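PDB 2EAB: alpha-fucosidase from Bifidobacterium bifidum, which probably hydrolyses alpha-1,2-linked L-fucose from glycans, the present chain being the catalytic region of a longer, calcium-binding protein. Local coordinates for residues N797-L802 against F823-T828; V153-R158 against T170-G175. One frame throughout, in Å; residues are numbered along the deposited sequence.

How the contacts relate
Contact 1 is buried and contact 2 lies at the surface, and the two belong to different domains, C-terminal and N-terminal, with their nearest atoms about 30 Å apart. In contact 1, residues 797-802 and 823-828 come from two separate sheets of the C-terminal part and meet through side chains alone, mostly aliphatic groups, with two threonine hydroxyls and a phenylalanine ring. In contact 2, residues 153-158 and 170-175 are neighbours within one sheet of the N-terminal part, so paired backbone bonds do the joining, helped by an aromatic cluster on one face and by bridging waters and charged chains on the other. The two contacts share no strand.

Contact 1. Residues N797-L802 against F823-T828; sequences NYTNIL and FTVGTT
Ile801 and Val825 meet methyl to methyl, with Ile801 CD1 3.6 Å from Val825 CG1 and the two side chains slanting across one another. One step further along, Ile801 slides past Thr827 in the opposite direction. With CG1 beside the backbone N (chi1 -56°), the CG2 branch of Ile801 stands anti to that N and comes within 3.6 Å of Thr827 OG1. Leu802 instead meets Thr827 tip to tip, its CD2 lying 4.0 Å from Thr827 CG2. The threonine thus turns its methyl to the leucine, while its hydroxyl, lying against Ile801, is hydrogen-bonded to the carbonyl O of Glu836. An alanine at Thr827 would probably open a gap beside Ile801 CG2 and Leu802 CD2 and leave the Glu836 carbonyl without this hydroxyl partner. At the other end the approach is wider, Thr799 CG2 lying 4.2 Å from Val825 CG2 and Thr799 OG1 obliquely to the Phe823 ring. The strand axes run 9.5 Å apart at 18°, the spacing of sheets packed face to face. Strand 799-801 lies between strands 781-782 and 847-851 of one sheet, and strand 823-830 between strands 812-819 and 833-841 of the other.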
# COMPACT_ATOMS: atom_id res chain seq x y z
N ASN A 797 21.07 1.63 10.12
CA ASN A 797 20.12 0.58 9.75
C ASN A 797 20.46 -0.75 10.42
O ASN A 797 20.41 -1.80 9.80
CB ASN A 797 20.01 0.45 8.23
CG ASN A 797 19.39 1.68 7.59
OD1 ASN A 797 18.87 2.54 8.29
ND2 ASN A 797 19.44 1.76 6.27
N TYR A 798 20.79 -0.69 11.71
CA TYR A 798 21.09 -1.91 12.45
C TYR A 798 19.84 -2.77 12.57
O TYR A 798 18.70 -2.27 12.59
CB TYR A 798 21.69 -1.59 13.83
CG TYR A 798 20.76 -0.90 14.80
CD1 TYR A 798 19.92 -1.64 15.64
CD2 TYR A 798 20.73 0.48 14.91
CE1 TYR A 798 19.06 -1.03 16.54
CE2 TYR A 798 19.87 1.12 15.82
CZ TYR A 798 19.04 0.35 16.62
OH TYR A 798 18.18 0.94 17.52
N THR A 799 20.05 -4.08 12.61
CA THR A 799 18.99 -5.06 12.72
C THR A 799 18.54 -5.14 14.17
O THR A 799 19.34 -5.50 15.04
CB THR A 799 19.49 -6.44 12.26
OG1 THR A 799 20.06 -6.33 10.95
CG2 THR A 799 18.37 -7.47 12.25
N ASN A 800 17.28 -4.82 14.43
CA ASN A 800 16.74 -4.78 15.78
C ASN A 800 15.71 -5.87 15.98
O ASN A 800 14.59 -5.79 15.46
CB ASN A 800 16.17 -3.39 16.08
CG ASN A 800 15.77 -3.20 17.53
OD1 ASN A 800 15.79 -4.15 18.32
ND2 ASN A 800 15.42 -1.97 17.88
N ILE A 801 16.10 -6.90 16.73
CA ILE A 801 15.29 -8.08 16.98
C ILE A 801 14.32 -7.85 18.13
O ILE A 801 14.72 -7.47 19.23
CB ILE A 801 16.20 -9.30 17.30
CG1 ILE A 801 17.22 -9.56 16.17
CG2 ILE A 801 15.38 -10.54 17.64
CD1 ILE A 801 16.61 -9.89 14.81
N LEU A 802 13.04 -8.10 17.86
CA LEU A 802 11.96 -8.01 18.84
C LEU A 802 11.92 -6.66 19.57
O LEU A 802 11.97 -6.60 20.80
CB LEU A 802 12.01 -9.19 19.83
CG LEU A 802 11.86 -10.57 19.19
CD1 LEU A 802 12.12 -11.66 20.21
CD2 LEU A 802 10.49 -10.76 18.53
N PHE A 823 19.05 -8.60 4.79
CA PHE A 823 19.22 -9.76 5.65
C PHE A 823 17.86 -10.40 5.84
O PHE A 823 16.88 -9.70 6.12
CB PHE A 823 19.74 -9.36 7.04
CG PHE A 823 21.08 -8.68 7.02
CD1 PHE A 823 22.24 -9.41 7.21
CD2 PHE A 823 21.16 -7.30 6.86
CE1 PHE A 823 23.49 -8.78 7.22
CE2 PHE A 823 22.40 -6.66 6.86
CZ PHE A 823 23.57 -7.40 7.04
N THR A 824 17.78 -11.72 5.72
CA THR A 824 16.55 -12.43 6.06
C THR A 824 16.64 -12.83 7.52
O THR A 824 17.69 -13.29 7.99
CB THR A 824 16.33 -13.65 5.14
OG1 THR A 824 16.42 -13.22 3.78
CG2 THR A 824 14.95 -14.27 5.38
N VAL A 825 15.55 -12.63 8.25
CA VAL A 825 15.54 -12.73 9.70
C VAL A 825 14.49 -13.72 10.18
O VAL A 825 13.31 -13.62 9.81
CB VAL A 825 15.27 -11.36 10.37
CG1 VAL A 825 15.25 -11.49 11.88
CG2 VAL A 825 16.30 -10.32 9.93
N GLY A 826 14.93 -14.67 11.00
CA GLY A 826 14.03 -15.52 11.76
C GLY A 826 14.38 -15.37 13.23
O GLY A 826 15.55 -15.17 13.57
N THR A 827 13.37 -15.42 14.09
CA THR A 827 13.61 -15.37 15.53
C THR A 827 12.60 -16.24 16.27
O THR A 827 11.43 -16.33 15.88
CB THR A 827 13.63 -13.91 16.09
OG1 THR A 827 14.07 -13.92 17.46
CG2 THR A 827 12.27 -13.25 16.02
N THR A 828 13.09 -16.88 17.32
CA THR A 828 12.27 -17.67 18.22
C THR A 828 12.42 -17.07 19.60
O THR A 828 13.52 -16.66 19.98
CB THR A 828 12.71 -19.15 18.22
OG1 THR A 828 12.63 -19.67 16.89
CG2 THR A 828 11.84 -20.00 19.15

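Contact 2. Residues V153-R158 against T170-G175; sequences VTEYRR and TFKHDG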
# COMPACT_ATOMS: atom_id res chain seq x y z
N VAL A 153 -29.32 -26.87 0.86
CA VAL A 153 -28.11 -27.67 0.74
C VAL A 153 -27.62 -28.16 2.11
O VAL A 153 -28.06 -27.69 3.15
CB VAL A 153 -26.95 -26.90 0.04
CG1 VAL A 153 -27.28 -26.61 -1.42
CG2 VAL A 153 -26.60 -25.61 0.79
N THR A 154 -26.71 -29.13 2.07
CA THR A 154 -25.95 -29.55 3.24
C THR A 154 -24.47 -29.58 2.87
O THR A 154 -24.11 -29.46 1.69
CB THR A 154 -26.38 -30.94 3.76
OG1 THR A 154 -26.23 -31.90 2.71
CG2 THR A 154 -27.81 -30.93 4.27
N GLU A 155 -23.61 -29.75 3.88
CA GLU A 155 -22.16 -29.85 3.70
C GLU A 155 -21.58 -28.66 2.93
O GLU A 155 -20.62 -28.81 2.16
CB GLU A 155 -21.79 -31.18 3.04
CG GLU A 155 -22.14 -32.39 3.91
CD GLU A 155 -22.07 -33.72 3.18
OE1 GLU A 155 -21.34 -33.83 2.18
OE2 GLU A 155 -22.75 -34.66 3.63
N TYR A 156 -22.17 -27.49 3.14
CA TYR A 156 -21.70 -26.27 2.49
C TYR A 156 -20.44 -25.73 3.14
O TYR A 156 -20.38 -25.58 4.36
CB TYR A 156 -22.78 -25.17 2.48
CG TYR A 156 -22.31 -23.94 1.74
CD1 TYR A 156 -22.70 -23.70 0.43
CD2 TYR A 156 -21.43 -23.03 2.34
CE1 TYR A 156 -22.24 -22.58 -0.26
CE2 TYR A 156 -20.97 -21.92 1.66
CZ TYR A 156 -21.37 -21.70 0.37
OH TYR A 156 -20.90 -20.58 -0.28
N ARG A 157 -19.45 -25.41 2.31
CA ARG A 157 -18.32 -24.61 2.75
C ARG A 157 -17.81 -23.75 1.60
O ARG A 157 -17.76 -24.19 0.45
CB ARG A 157 -17.19 -25.50 3.29
CG ARG A 157 -16.12 -24.72 4.05
CD ARG A 157 -14.95 -25.60 4.45
NE ARG A 157 -14.20 -26.09 3.29
CZ ARG A 157 -14.11 -27.37 2.94
NH1 ARG A 157 -14.70 -28.31 3.66
NH2 ARG A 157 -13.41 -27.71 1.86
N ARG A 158 -17.45 -22.51 1.91
CA ARG A 158 -16.66 -21.69 1.00
C ARG A 158 -15.40 -21.26 1.73
O ARG A 158 -15.42 -21.01 2.94
CB ARG A 158 -17.46 -20.49 0.47
CG ARG A 158 -17.81 -19.43 1.50
CD ARG A 158 -18.76 -18.41 0.92
NE ARG A 158 -19.09 -17.37 1.89
CZ ARG A 158 -18.55 -16.16 1.93
NH1 ARG A 158 -17.62 -15.79 1.05
NH2 ARG A 158 -18.93 -15.30 2.86
N THR A 170 -18.00 -25.62 -2.02
CA THR A 170 -18.55 -26.97 -2.08
C THR A 170 -19.89 -27.03 -1.34
O THR A 170 -20.09 -26.34 -0.35
CB THR A 170 -17.56 -28.04 -1.56
OG1 THR A 170 -18.10 -29.35 -1.80
CG2 THR A 170 -17.27 -27.88 -0.07
N PHE A 171 -20.79 -27.87 -1.85
CA PHE A 171 -22.06 -28.14 -1.18
C PHE A 171 -22.72 -29.36 -1.79
O PHE A 171 -22.40 -29.76 -2.91
CB PHE A 171 -23.01 -26.93 -1.25
CG PHE A 171 -23.31 -26.46 -2.65
CD1 PHE A 171 -24.31 -27.06 -3.41
CD2 PHE A 171 -22.58 -25.41 -3.20
CE1 PHE A 171 -24.59 -26.62 -4.70
CE2 PHE A 171 -22.85 -24.96 -4.50
CZ PHE A 171 -23.86 -25.57 -5.25
N LYS A 172 -23.64 -29.96 -1.04
CA LYS A 172 -24.44 -31.07 -1.52
C LYS A 172 -25.88 -30.61 -1.72
O LYS A 172 -26.52 -30.11 -0.79
CB LYS A 172 -24.39 -32.25 -0.53
CG LYS A 172 -25.18 -33.47 -0.99
CD LYS A 172 -24.97 -34.67 -0.08
CE LYS A 172 -23.73 -35.46 -0.47
NZ LYS A 172 -23.68 -36.79 0.21
N HIS A 173 -26.38 -30.76 -2.94
CA HIS A 173 -27.74 -30.38 -3.30
C HIS A 173 -28.45 -31.57 -3.93
O HIS A 173 -27.99 -32.11 -4.94
CB HIS A 173 -27.72 -29.18 -4.26
CG HIS A 173 -29.08 -28.78 -4.75
ND1 HIS A 173 -29.64 -29.28 -5.90
CD2 HIS A 173 -29.99 -27.91 -4.23
CE1 HIS A 173 -30.84 -28.74 -6.07
NE2 HIS A 173 -31.07 -27.91 -5.08
N ASP A 174 -29.56 -31.98 -3.31
CA ASP A 174 -30.38 -33.09 -3.80
C ASP A 174 -29.54 -34.33 -4.16
O ASP A 174 -29.73 -34.93 -5.22
CB ASP A 174 -31.25 -32.62 -4.98
CG ASP A 174 -32.36 -33.60 -5.32
OD1 ASP A 174 -32.97 -34.18 -4.39
OD2 ASP A 174 -32.62 -33.79 -6.53
N GLY A 175 -28.61 -34.68 -3.28
CA GLY A 175 -27.79 -35.88 -3.43
C GLY A 175 -26.49 -35.71 -4.20
O GLY A 175 -25.64 -36.60 -4.19
O HOH W 1 -28.26 -31.88 0.87
O HOH W 2 -19.83 -30.35 0.04
O HOH W 3 -21.30 -36.50 1.68
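Val153, Tyr156 and Phe171 form the tight face of this contact. Phe171 takes chi1 57°, which sets CG between its backbone N and carbonyl carbon, and its ring leans obliquely to both neighbours. Val153 CG1 approaches Phe171 CD1 to 3.6 Å, and Tyr156 CD1 comes 3.7 Å from Phe171 CB. Val67 and Phe148 also touch Phe171, and the Tyr156 hydroxyl is hydrogen-bonded to Gly65 O, so this face is turned into the protein. The backbones are closely joined as well: Thr154 with Lys172 and Arg157 with Thr170 are hydrogen-bonded antiparallel pairs, each closed by two N-H to O bonds. Thr170 O, which accepts from Arg157 N, also lies over one face of the Tyr156 ring and receives a CA-H contact from Tyr156 CA at 3.3 Å.

The other face is looser, and wetter round Thr154, Glu155, Lys172 and Thr170 OG1. Lys172 and Glu155 run side by side, but Glu155 OE2 and Lys172 NZ stay 4.1 Å apart, too far for a salt bridge. A water links the two chains instead, donating to the other carboxylate oxygen, Glu155 OE1, at 2.7 Å and accepting from Lys172 NZ at 2.8 Å. Two more waters bridge the segments, one from Thr154 OG1 to Lys172 O, the other from Glu155 O to Thr170 OG1. Arg157 lies against Trp19 and Trp21, with Thr170 CG2 over one face of its guanidinium, toward the rim.

Between the two bonded pairs the register slips by one, with Glu155 and Tyr156 set against Phe171: a beta bulge, where the chain turns a corner. It falls at the open end of the beta hairpin of strands 156-161 and 166-173, two neighbouring strands in the large antiparallel sheet of the N-terminal domain.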